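Local structure of betainyl-CoA thiolase (Pseudomonas putida, 2HLJ) at residues His22-Tyr28 and Tyr66-Lys71; Gln81-Phe85 and Leu133-Val137; Lys88-His94 and Ala107-Leu113. The protein probably acts on acyl-CoA thioesters as a betainyl-CoA thiolase of the hotdog-fold thioesterase superfamily, with acyltransferase or acyl-CoA hydrolase activity. One frame throughout, in Å; residues are numbered along the deposited sequence. Where two conformers were deposited one is given.

Contact 1. Residues His22-Tyr28 and Tyr66-Lys71; sequences HLRDAFY and YLHEVK
Residues 22-24 are extended, and the chain turns into a helix by Ala-26. Residues 66-71 run from the end of a strand into an irregular loop. The backbones meet at a single bridge, His-22 with Lys-71, CA to CA 4.7 Å. Leu-23 N donates to Val-70 O at 2.7 Å, nearly straight at 169°. His-22 CA also lies 3.4 Å from Val-70 O, a CA-H...O contact. Water 1 lies beside the bridge. Water 1 donates to Leu-23 O (2.7 Å) and Tyr-28 OH (2.7 Å) and accepts from Val-70 N (3.0 Å). Tyr-28, chi1 m, reaches into the loop and donates from OH to His-68 O at 2.7 Å. The ring of Tyr-66, also m, sets its edge against the face of Tyr-28. This T-shaped pair has centroids 4.8 Å apart and planes at 81°. Tyr-66 OH bonds weakly to Asp-25 O, 3.0 Å. Leu-23 CB packs on Val-70 CB at 3.9 Å. Glu-69 CB sits 4.0 Å over the centroid of the His-22 ring, a CH-pi contact, and Lys-71 NZ donates weakly to His-22 NE2, 3.2 Å. The contact joins the start of helix 25-43, the long central helix of the hotdog fold, to the loop between strands 57-66 and 75-85. Val-70 and Tyr-28 also touch strand 104-114, while Asp-25 bonds to Ser-33 and Thr-59 of the second subunit.

Contact 2. Residues Gln81-Phe85 and Leu133-Val137; sequences QILGF and LNHLV
This is apolar packing of a helix on the end of a strand, on the face of the sheet that also carries helix 25-43. Strand 75-85 supplies residues 81-85 and helix 127-138 supplies residues 133-137. The segment axes approach to 8.8 Å, with 111° between their N-to-C directions. The closest CA pair is Ile-82 with Val-137, 6.2 Å. Ile-82 and Phe-85 both point toward the helix. They can do so although three positions apart because Leu-83 and Gly-84 both face His-91 of strand 89-98, a classic beta bulge. The bulge shifts the alternation of side chains by one residue. In a hotdog fold the sheet wraps around one long central helix, here 25-43. The later helix 127-138 packs beside it: Leu-133 touches Ile-43, and Leu-136 touches Leu-39 and Ile-43. Ile-82 adopts chi1 m and chi2 t. Its CD1 meets Leu-133 CD2 at 3.7 Å and Leu-136 CD1 at 3.9 Å. Ile-82 CG2 meets Val-137 CG2 at 3.7 Å. Phe-85 has chi1 p and chi2 88°. Leu-133, chi1 m and chi2 t, lays CD1 over the face of the Phe-85 ring, 3.9 Å from its centroid and 6° off the normal, a CH-pi contact. Phe-85 CE2 lies 3.6 Å from Leu-133 CB. Asn-134 OD1 comes to the ring edge, 3.4 Å from Phe-85 CZ.

Contact 3. Residues Lys88-His94 and Ala107-Leu113; sequences KRLHVYH and ASEQMLL
Strands 89-94 and 107-113 are antiparallel neighbours; their axes approach to 4.7 Å, with 162° between N-to-C directions. Ala-107, within strand 104-114, has CB 3.3 Å from Tyr-93 OH, which hydrogen-bonds to Tyr-148 N. Ser-108 pairs with His-94: Ser-108 N to His-94 O 2.8 Å, His-94 N to Ser-108 O 2.9 Å. Glu-109 faces Tyr-93 in a non-hydrogen-bonded pair, and its OE2 accepts from His-91 NE2 at 2.7 Å. Gln-110 and Val-92 exchange two 2.9 Å N-to-O bonds. Selenomethionine Met-111 opposes His-91 and lays CE 4.1 Å from its ring centroid, over the face. Leu-112 pairs with Leu-90: Leu-90 N to Leu-112 O 2.9 Å, Leu-112 N to Leu-90 O 3.0 Å. Leu-112 CD1 packs on Val-92 CG2, 3.6 Å. Leu-113 faces Arg-89. Arg-89, His-91, Tyr-93, Glu-109, Met-111 and Leu-113 share one face, where Ile-153 and Leu-155 of the second subunit pack. Leu-90, Val-92, His-94, Ser-108, Gln-110 and Leu-112 face helix 25-43. Hotdog strands 75-85 and 57-66 flank the pair.

In the fold
Contacts 2 and 3 share the sheet, their centres about 10 Å apart. Strands 75-85 and 89-98 are neighbours, and Leu-83 N lies 2.8 Å from His-91 O, Gly-84 O 2.8 Å from His-91 N, both probable hydrogen bonds. Ile-82 and Phe-85 of contact 2 also pack on Leu-90 of contact 3. Contact 1 lies across the chain's centre from contact 2, about 27 Å between centres. Its centre is about 20 Å from that of contact 3, with nearest atoms about 4 Å apart. Bound glycerol, probably from the crystallisation liquor, lies about 4 Å from the side chains of Asp-25 and Leu-112 and may mark a pocket. All three contacts touch the second subunit.

Contact 1. Residues His22-Tyr28 and Tyr66-Lys71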
loop_
_atom_site.group_PDB
_atom_site.type_symbol
_atom_site.label_atom_id
_atom_site.label_comp_id
_atom_site.label_asym_id
_atom_site.label_seq_id
_atom_site.Cartn_x
_atom_site.Cartn_y
_atom_site.Cartn_z
ATOM N N HIS A 22 4.474 -2.129 -16.692
ATOM C CA HIS A 22 4.009 -1.141 -15.707
ATOM C C HIS A 22 4.300 -1.530 -14.266
ATOM O O HIS A 22 4.099 -2.671 -13.856
ATOM C CB HIS A 22 2.533 -0.883 -15.864
ATOM C CG HIS A 22 2.199 -0.170 -17.129
ATOM N ND1 HIS A 22 1.009 -0.352 -17.792
ATOM C CD2 HIS A 22 2.933 0.673 -17.894
ATOM C CE1 HIS A 22 1.010 0.375 -18.892
ATOM N NE2 HIS A 22 2.159 1.018 -18.972
ATOM N N LEU A 23 4.756 -0.541 -13.505
ATOM C CA LEU A 23 5.042 -0.687 -12.094
ATOM C C LEU A 23 3.804 -1.260 -11.377
ATOM O O LEU A 23 2.702 -0.696 -11.457
ATOM C CB LEU A 23 5.446 0.673 -11.526
ATOM C CG LEU A 23 5.898 0.746 -10.056
ATOM C CD1 LEU A 23 7.073 -0.167 -9.797
ATOM C CD2 LEU A 23 6.216 2.165 -9.682
ATOM N N ARG A 24 3.991 -2.390 -10.694
ATOM C CA ARG A 24 2.917 -2.996 -9.875
ATOM C C ARG A 24 2.600 -2.110 -8.669
ATOM O O ARG A 24 3.507 -1.457 -8.113
ATOM C CB ARG A 24 3.323 -4.417 -9.439
ATOM C CG ARG A 24 2.313 -5.092 -8.492
ATOM C CD ARG A 24 2.858 -6.394 -7.962
ATOM N NE ARG A 24 2.995 -7.396 -9.010
ATOM C CZ ARG A 24 1.976 -8.115 -9.479
ATOM N NH1 ARG A 24 0.720 -7.948 -9.014
ATOM N NH2 ARG A 24 2.214 -8.995 -10.436
ATOM N N ASP A 25 1.325 -2.085 -8.276
ATOM C CA ASP A 25 0.816 -1.220 -7.211
ATOM C C ASP A 25 1.645 -1.317 -5.926
ATOM O O ASP A 25 1.983 -0.291 -5.313
ATOM C CB ASP A 25 -0.680 -1.518 -6.896
ATOM C CG ASP A 25 -0.985 -3.023 -6.633
ATOM O OD1 ASP A 25 -0.071 -3.912 -6.562
ATOM O OD2 ASP A 25 -2.184 -3.314 -6.541
ATOM N N ALA A 26 2.033 -2.536 -5.547
ATOM C CA ALA A 26 2.740 -2.707 -4.271
ATOM C C ALA A 26 4.142 -2.073 -4.283
ATOM O O ALA A 26 4.685 -1.688 -3.237
ATOM C CB ALA A 26 2.818 -4.173 -3.907
ATOM N N PHE A 27 4.733 -1.986 -5.473
ATOM C CA PHE A 27 6.091 -1.497 -5.610
ATOM C C PHE A 27 6.132 0.031 -5.603
ATOM O O PHE A 27 7.177 0.605 -5.293
ATOM C CB PHE A 27 6.807 -2.116 -6.812
ATOM C CG PHE A 27 7.139 -3.584 -6.629
ATOM C CD1 PHE A 27 7.908 -3.999 -5.569
ATOM C CD2 PHE A 27 6.645 -4.548 -7.502
ATOM C CE1 PHE A 27 8.189 -5.352 -5.381
ATOM C CE2 PHE A 27 6.908 -5.880 -7.319
ATOM C CZ PHE A 27 7.686 -6.282 -6.250
ATOM N N TYR A 28 5.012 0.700 -5.889
ATOM C CA TYR A 28 4.944 2.153 -5.580
ATOM C C TYR A 28 5.108 2.312 -4.067
ATOM O O TYR A 28 5.908 3.128 -3.603
ATOM C CB TYR A 28 3.614 2.769 -5.940
ATOM C CG TYR A 28 3.199 2.939 -7.382
ATOM C CD1 TYR A 28 2.748 1.867 -8.122
ATOM C CD2 TYR A 28 3.119 4.216 -7.962
ATOM C CE1 TYR A 28 2.309 2.035 -9.406
ATOM C CE2 TYR A 28 2.661 4.400 -9.252
ATOM C CZ TYR A 28 2.248 3.295 -9.977
ATOM O OH TYR A 28 1.771 3.427 -11.275
ATOM N N TYR A 66 -3.124 6.194 -6.865
ATOM C CA TYR A 66 -2.274 5.976 -8.035
ATOM C C TYR A 66 -2.858 6.774 -9.192
ATOM O O TYR A 66 -3.953 6.473 -9.638
ATOM C CB TYR A 66 -2.248 4.500 -8.402
ATOM C CG TYR A 66 -1.828 3.567 -7.295
ATOM C CD1 TYR A 66 -2.774 3.002 -6.426
ATOM C CD2 TYR A 66 -0.504 3.138 -7.186
ATOM C CE1 TYR A 66 -2.394 2.109 -5.450
ATOM C CE2 TYR A 66 -0.137 2.240 -6.234
ATOM C CZ TYR A 66 -1.064 1.740 -5.357
ATOM O OH TYR A 66 -0.635 0.841 -4.401
ATOM N N LEU A 67 -2.155 7.830 -9.606
ATOM C CA LEU A 67 -2.639 8.742 -10.642
ATOM C C LEU A 67 -2.143 8.343 -12.025
ATOM O O LEU A 67 -2.835 8.576 -13.003
ATOM C CB LEU A 67 -2.240 10.188 -10.318
ATOM C CG LEU A 67 -2.813 10.814 -9.037
ATOM C CD1 LEU A 67 -4.328 10.561 -8.888
ATOM C CD2 LEU A 67 -2.120 10.348 -7.790
ATOM N N HIS A 68 -0.969 7.715 -12.103
ATOM C CA HIS A 68 -0.349 7.384 -13.374
ATOM C C HIS A 68 0.474 6.115 -13.302
ATOM O O HIS A 68 1.121 5.790 -12.285
ATOM C CB HIS A 68 0.562 8.513 -13.820
ATOM C CG HIS A 68 -0.167 9.789 -14.061
ATOM N ND1 HIS A 68 -0.856 10.033 -15.227
ATOM C CD2 HIS A 68 -0.368 10.865 -13.268
ATOM C CE1 HIS A 68 -1.427 11.222 -15.154
ATOM N NE2 HIS A 68 -1.154 11.744 -13.973
ATOM N N GLU A 69 0.402 5.383 -14.394
ATOM C CA GLU A 69 1.273 4.229 -14.629
ATOM C C GLU A 69 2.705 4.695 -14.711
ATOM O O GLU A 69 2.994 5.824 -15.129
ATOM C CB GLU A 69 0.867 3.490 -15.912
ATOM C CG GLU A 69 1.297 4.192 -17.216
ATOM C CD GLU A 69 0.572 5.539 -17.463
ATOM O OE1 GLU A 69 -0.543 5.751 -16.909
ATOM O OE2 GLU A 69 1.116 6.384 -18.216
ATOM N N VAL A 70 3.614 3.816 -14.313
ATOM C CA VAL A 70 5.024 4.107 -14.383
ATOM C C VAL A 70 5.669 2.951 -15.104
ATOM O O VAL A 70 5.466 1.792 -14.757
ATOM C CB VAL A 70 5.616 4.312 -12.972
ATOM C CG1 VAL A 70 7.074 4.615 -13.057
ATOM C CG2 VAL A 70 4.867 5.449 -12.254
ATOM N N LYS A 71 6.420 3.273 -16.142
ATOM C CA LYS A 71 6.927 2.273 -17.037
ATOM C C LYS A 71 8.346 1.826 -16.637
ATOM O O LYS A 71 9.104 2.548 -15.973
ATOM C CB LYS A 71 6.902 2.787 -18.494
ATOM C CG LYS A 71 5.522 3.116 -19.073
ATOM C CD LYS A 71 5.678 3.683 -20.470
ATOM C CE LYS A 71 4.350 4.069 -21.121
ATOM N NZ LYS A 71 3.388 2.929 -21.252
HETATM O O HOH W 1 2.291 1.456 -13.067
#

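Contact 2. Residues Gln81-Phe85 and Leu133-Val137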
loop_
_atom_site.group_PDB
_atom_site.type_symbol
_atom_site.label_atom_id
_atom_site.label_comp_id
_atom_site.label_asym_id
_atom_site.label_seq_id
_atom_site.Cartn_x
_atom_site.Cartn_y
_atom_site.Cartn_z
ATOM N N GLN A 81 6.700 14.986 3.023
ATOM C CA GLN A 81 6.334 16.008 4.025
ATOM C C GLN A 81 5.890 15.359 5.332
ATOM O O GLN A 81 5.228 14.292 5.350
ATOM C CB GLN A 81 5.203 16.868 3.534
ATOM C CG GLN A 81 5.461 17.550 2.235
ATOM C CD GLN A 81 4.409 18.624 1.930
ATOM O OE1 GLN A 81 4.109 19.455 2.771
ATOM N NE2 GLN A 81 3.878 18.608 0.709
ATOM N N ILE A 82 6.249 16.015 6.427
ATOM C CA ILE A 82 5.831 15.618 7.747
ATOM C C ILE A 82 4.574 16.432 8.031
ATOM O O ILE A 82 4.615 17.651 8.061
ATOM C CB ILE A 82 6.969 15.854 8.789
ATOM C CG1 ILE A 82 8.136 14.905 8.476
ATOM C CG2 ILE A 82 6.469 15.630 10.222
ATOM C CD1 ILE A 82 9.406 15.254 9.185
ATOM N N LEU A 83 3.456 15.739 8.207
ATOM C CA LEU A 83 2.178 16.384 8.424
ATOM C C LEU A 83 1.934 16.647 9.892
ATOM O O LEU A 83 1.150 17.518 10.235
ATOM C CB LEU A 83 1.054 15.516 7.886
ATOM C CG LEU A 83 1.230 15.094 6.441
ATOM C CD1 LEU A 83 0.150 14.096 6.063
ATOM C CD2 LEU A 83 1.255 16.334 5.560
ATOM N N GLY A 84 2.619 15.915 10.765
ATOM C CA GLY A 84 2.317 15.984 12.206
ATOM C C GLY A 84 3.036 14.865 12.928
ATOM O O GLY A 84 3.484 13.920 12.298
ATOM N N PHE A 85 3.206 14.995 14.242
ATOM C CA PHE A 85 3.731 13.907 15.043
ATOM C C PHE A 85 3.363 14.124 16.489
ATOM O O PHE A 85 3.055 15.255 16.882
ATOM C CB PHE A 85 5.248 13.742 14.860
ATOM C CG PHE A 85 6.066 14.890 15.369
ATOM C CD1 PHE A 85 6.485 14.933 16.686
ATOM C CD2 PHE A 85 6.440 15.918 14.521
ATOM C CE1 PHE A 85 7.272 15.984 17.135
ATOM C CE2 PHE A 85 7.199 16.984 14.969
ATOM C CZ PHE A 85 7.634 17.012 16.265
ATOM N N LEU A 133 12.784 16.800 13.693
ATOM C CA LEU A 133 11.470 16.811 13.068
ATOM C C LEU A 133 10.920 18.240 12.925
ATOM O O LEU A 133 10.386 18.611 11.882
ATOM C CB LEU A 133 10.479 15.949 13.886
ATOM C CG LEU A 133 10.702 14.434 13.811
ATOM C CD1 LEU A 133 9.831 13.675 14.797
ATOM C CD2 LEU A 133 10.482 13.912 12.413
ATOM N N ASN A 134 11.052 19.041 13.970
ATOM C CA ASN A 134 10.606 20.443 13.893
ATOM C C ASN A 134 11.393 21.230 12.838
ATOM O O ASN A 134 10.828 22.069 12.129
ATOM C CB ASN A 134 10.732 21.124 15.240
ATOM C CG ASN A 134 9.706 20.635 16.259
ATOM O OD1 ASN A 134 8.611 20.236 15.915
ATOM N ND2 ASN A 134 10.061 20.718 17.521
ATOM N N HIS A 135 12.695 20.964 12.739
ATOM C CA HIS A 135 13.559 21.611 11.720
ATOM C C HIS A 135 13.046 21.328 10.295
ATOM O O HIS A 135 12.861 22.239 9.469
ATOM C CB HIS A 135 14.988 21.114 11.895
ATOM C CG HIS A 135 15.969 21.719 10.937
ATOM N ND1 HIS A 135 16.348 23.041 11.005
ATOM C CD2 HIS A 135 16.652 21.185 9.896
ATOM C CE1 HIS A 135 17.210 23.302 10.040
ATOM N NE2 HIS A 135 17.420 22.194 9.358
ATOM N N LEU A 136 12.790 20.057 10.014
ATOM C CA LEU A 136 12.247 19.643 8.703
ATOM C C LEU A 136 10.898 20.259 8.399
ATOM O O LEU A 136 10.634 20.724 7.292
ATOM C CB LEU A 136 12.127 18.123 8.629
ATOM C CG LEU A 136 13.422 17.368 8.353
ATOM C CD1 LEU A 136 13.120 15.893 8.348
ATOM C CD2 LEU A 136 14.006 17.801 7.016
ATOM N N VAL A 137 10.025 20.229 9.381
ATOM C CA VAL A 137 8.708 20.866 9.271
ATOM C C VAL A 137 8.809 22.360 8.934
ATOM O O VAL A 137 8.102 22.845 8.041
ATOM C CB VAL A 137 7.896 20.614 10.556
ATOM C CG1 VAL A 137 6.620 21.474 10.627
ATOM C CG2 VAL A 137 7.552 19.097 10.652
#

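Contact 3. Residues Lys88-His94 and Ala107-Leu113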
loop_
_atom_site.group_PDB
_atom_site.type_symbol
_atom_site.label_atom_id
_atom_site.label_comp_id
_atom_site.label_asym_id
_atom_site.label_seq_id
_atom_site.Cartn_x
_atom_site.Cartn_y
_atom_site.Cartn_z
ATOM N N LYS A 88 4.836 9.427 20.010
ATOM C CA LYS A 88 5.327 8.186 19.418
ATOM C C LYS A 88 4.852 7.862 17.997
ATOM O O LYS A 88 5.208 6.795 17.460
ATOM C CB LYS A 88 5.013 7.013 20.335
ATOM C CG LYS A 88 3.560 6.730 20.512
ATOM C CD LYS A 88 3.319 5.861 21.770
ATOM C CE LYS A 88 1.980 5.133 21.682
ATOM N NZ LYS A 88 1.677 4.146 22.774
ATOM N N ARG A 89 4.104 8.769 17.381
ATOM C CA ARG A 89 3.582 8.550 16.026
ATOM C C ARG A 89 4.057 9.632 15.081
ATOM O O ARG A 89 4.239 10.744 15.484
ATOM C CB ARG A 89 2.041 8.494 16.022
ATOM C CG ARG A 89 1.459 7.149 16.490
ATOM C CD ARG A 89 0.011 7.288 16.946
ATOM N NE ARG A 89 0.013 8.038 18.178
ATOM C CZ ARG A 89 0.003 7.508 19.395
ATOM N NH1 ARG A 89 -0.102 6.194 19.580
ATOM N NH2 ARG A 89 0.074 8.318 20.438
ATOM N N LEU A 90 4.316 9.251 13.829
ATOM C CA LEU A 90 4.672 10.197 12.794
ATOM C C LEU A 90 3.612 10.145 11.685
ATOM O O LEU A 90 3.227 9.073 11.258
ATOM C CB LEU A 90 6.063 9.851 12.269
ATOM C CG LEU A 90 6.719 10.792 11.270
ATOM C CD1 LEU A 90 6.839 12.220 11.798
ATOM C CD2 LEU A 90 8.097 10.223 10.872
ATOM N N HIS A 91 3.129 11.315 11.263
ATOM C CA HIS A 91 2.128 11.416 10.193
ATOM C C HIS A 91 2.863 11.987 8.971
ATOM O O HIS A 91 3.381 13.098 9.023
ATOM C CB HIS A 91 0.978 12.284 10.688
ATOM C CG HIS A 91 -0.206 12.334 9.777
ATOM N ND1 HIS A 91 -1.204 13.270 9.928
ATOM C CD2 HIS A 91 -0.562 11.572 8.713
ATOM C CE1 HIS A 91 -2.131 13.075 9.004
ATOM N NE2 HIS A 91 -1.765 12.050 8.256
ATOM N N VAL A 92 2.959 11.203 7.904
ATOM C CA VAL A 92 3.769 11.563 6.742
ATOM C C VAL A 92 3.028 11.440 5.411
ATOM O O VAL A 92 2.021 10.751 5.314
ATOM C CB VAL A 92 5.056 10.700 6.662
ATOM C CG1 VAL A 92 5.862 10.875 7.940
ATOM C CG2 VAL A 92 4.717 9.247 6.450
ATOM N N TYR A 93 3.544 12.135 4.403
ATOM C CA TYR A 93 2.929 12.166 3.088
ATOM C C TYR A 93 4.047 12.055 2.092
ATOM O O TYR A 93 4.967 12.866 2.141
ATOM C CB TYR A 93 2.186 13.506 2.883
ATOM C CG TYR A 93 1.476 13.671 1.541
ATOM C CD1 TYR A 93 0.225 13.154 1.346
ATOM C CD2 TYR A 93 2.046 14.384 0.504
ATOM C CE1 TYR A 93 -0.452 13.305 0.156
ATOM C CE2 TYR A 93 1.391 14.547 -0.706
ATOM C CZ TYR A 93 0.128 13.993 -0.869
ATOM O OH TYR A 93 -0.607 14.163 -2.017
ATOM N N HIS A 94 4.024 11.000 1.272
ATOM C CA HIS A 94 4.981 10.803 0.205
ATOM C C HIS A 94 4.292 11.032 -1.130
ATOM O O HIS A 94 3.111 10.695 -1.292
ATOM C CB HIS A 94 5.511 9.359 0.192
ATOM C CG HIS A 94 6.312 8.963 1.389
ATOM N ND1 HIS A 94 7.480 9.601 1.764
ATOM C CD2 HIS A 94 6.136 7.948 2.266
ATOM C CE1 HIS A 94 7.973 9.000 2.830
ATOM N NE2 HIS A 94 7.202 7.968 3.127
ATOM N N ALA A 107 0.691 9.229 -4.671
ATOM C CA ALA A 107 0.854 9.883 -3.355
ATOM C C ALA A 107 0.340 8.942 -2.257
ATOM O O ALA A 107 -0.580 8.128 -2.503
ATOM C CB ALA A 107 0.103 11.216 -3.349
ATOM N N SER A 108 0.908 9.028 -1.055
ATOM C CA SER A 108 0.476 8.188 0.046
ATOM C C SER A 108 0.564 8.926 1.342
ATOM O O SER A 108 1.617 9.484 1.653
ATOM C CB SER A 108 1.391 6.950 0.158
ATOM O OG SER A 108 0.904 6.095 1.168
ATOM N N GLU A 109 -0.529 8.884 2.112
ATOM C CA GLU A 109 -0.597 9.407 3.458
ATOM C C GLU A 109 -0.418 8.229 4.387
ATOM O O GLU A 109 -1.065 7.212 4.190
ATOM C CB GLU A 109 -1.997 10.019 3.686
ATOM C CG GLU A 109 -2.120 10.773 5.002
ATOM C CD GLU A 109 -3.543 11.181 5.327
ATOM O OE1 GLU A 109 -4.462 10.864 4.526
ATOM O OE2 GLU A 109 -3.738 11.838 6.380
ATOM N N GLN A 110 0.447 8.346 5.396
ATOM C CA GLN A 110 0.730 7.233 6.267
ATOM C C GLN A 110 0.863 7.662 7.685
ATOM O O GLN A 110 1.286 8.788 7.965
ATOM C CB GLN A 110 2.056 6.569 5.886
ATOM C CG GLN A 110 2.240 6.456 4.395
ATOM C CD GLN A 110 3.298 5.481 4.038
ATOM O OE1 GLN A 110 4.197 5.211 4.827
ATOM N NE2 GLN A 110 3.212 4.949 2.840
HETATM N N MSE A 111 0.530 6.739 8.571
HETATM C CA MSE A 111 0.762 6.904 9.997
HETATM C C MSE A 111 1.686 5.786 10.479
HETATM O O MSE A 111 1.426 4.615 10.240
HETATM C CB MSE A 111 -0.571 6.861 10.757
HETATM C CG MSE A 111 -0.416 7.059 12.256
HETATM SE SE MSE A 111 0.006 8.888 12.668
HETATM C CE MSE A 111 -1.686 9.710 12.186
ATOM N N LEU A 112 2.752 6.161 11.168
ATOM C CA LEU A 112 3.791 5.221 11.596
ATOM C C LEU A 112 3.967 5.338 13.109
ATOM O O LEU A 112 3.809 6.422 13.653
ATOM C CB LEU A 112 5.098 5.569 10.890
ATOM C CG LEU A 112 5.075 5.759 9.365
ATOM C CD1 LEU A 112 5.854 6.941 8.975
ATOM C CD2 LEU A 112 5.662 4.505 8.694
ATOM N N LEU A 113 4.220 4.204 13.758
ATOM C CA LEU A 113 4.391 4.079 15.203
ATOM C C LEU A 113 5.840 3.768 15.517
ATOM O O LEU A 113 6.424 2.837 14.918
ATOM C CB LEU A 113 3.523 2.925 15.742
ATOM C CG LEU A 113 3.635 2.604 17.242
ATOM C CD1 LEU A 113 3.174 3.774 18.067
ATOM C CD2 LEU A 113 2.841 1.371 17.610
#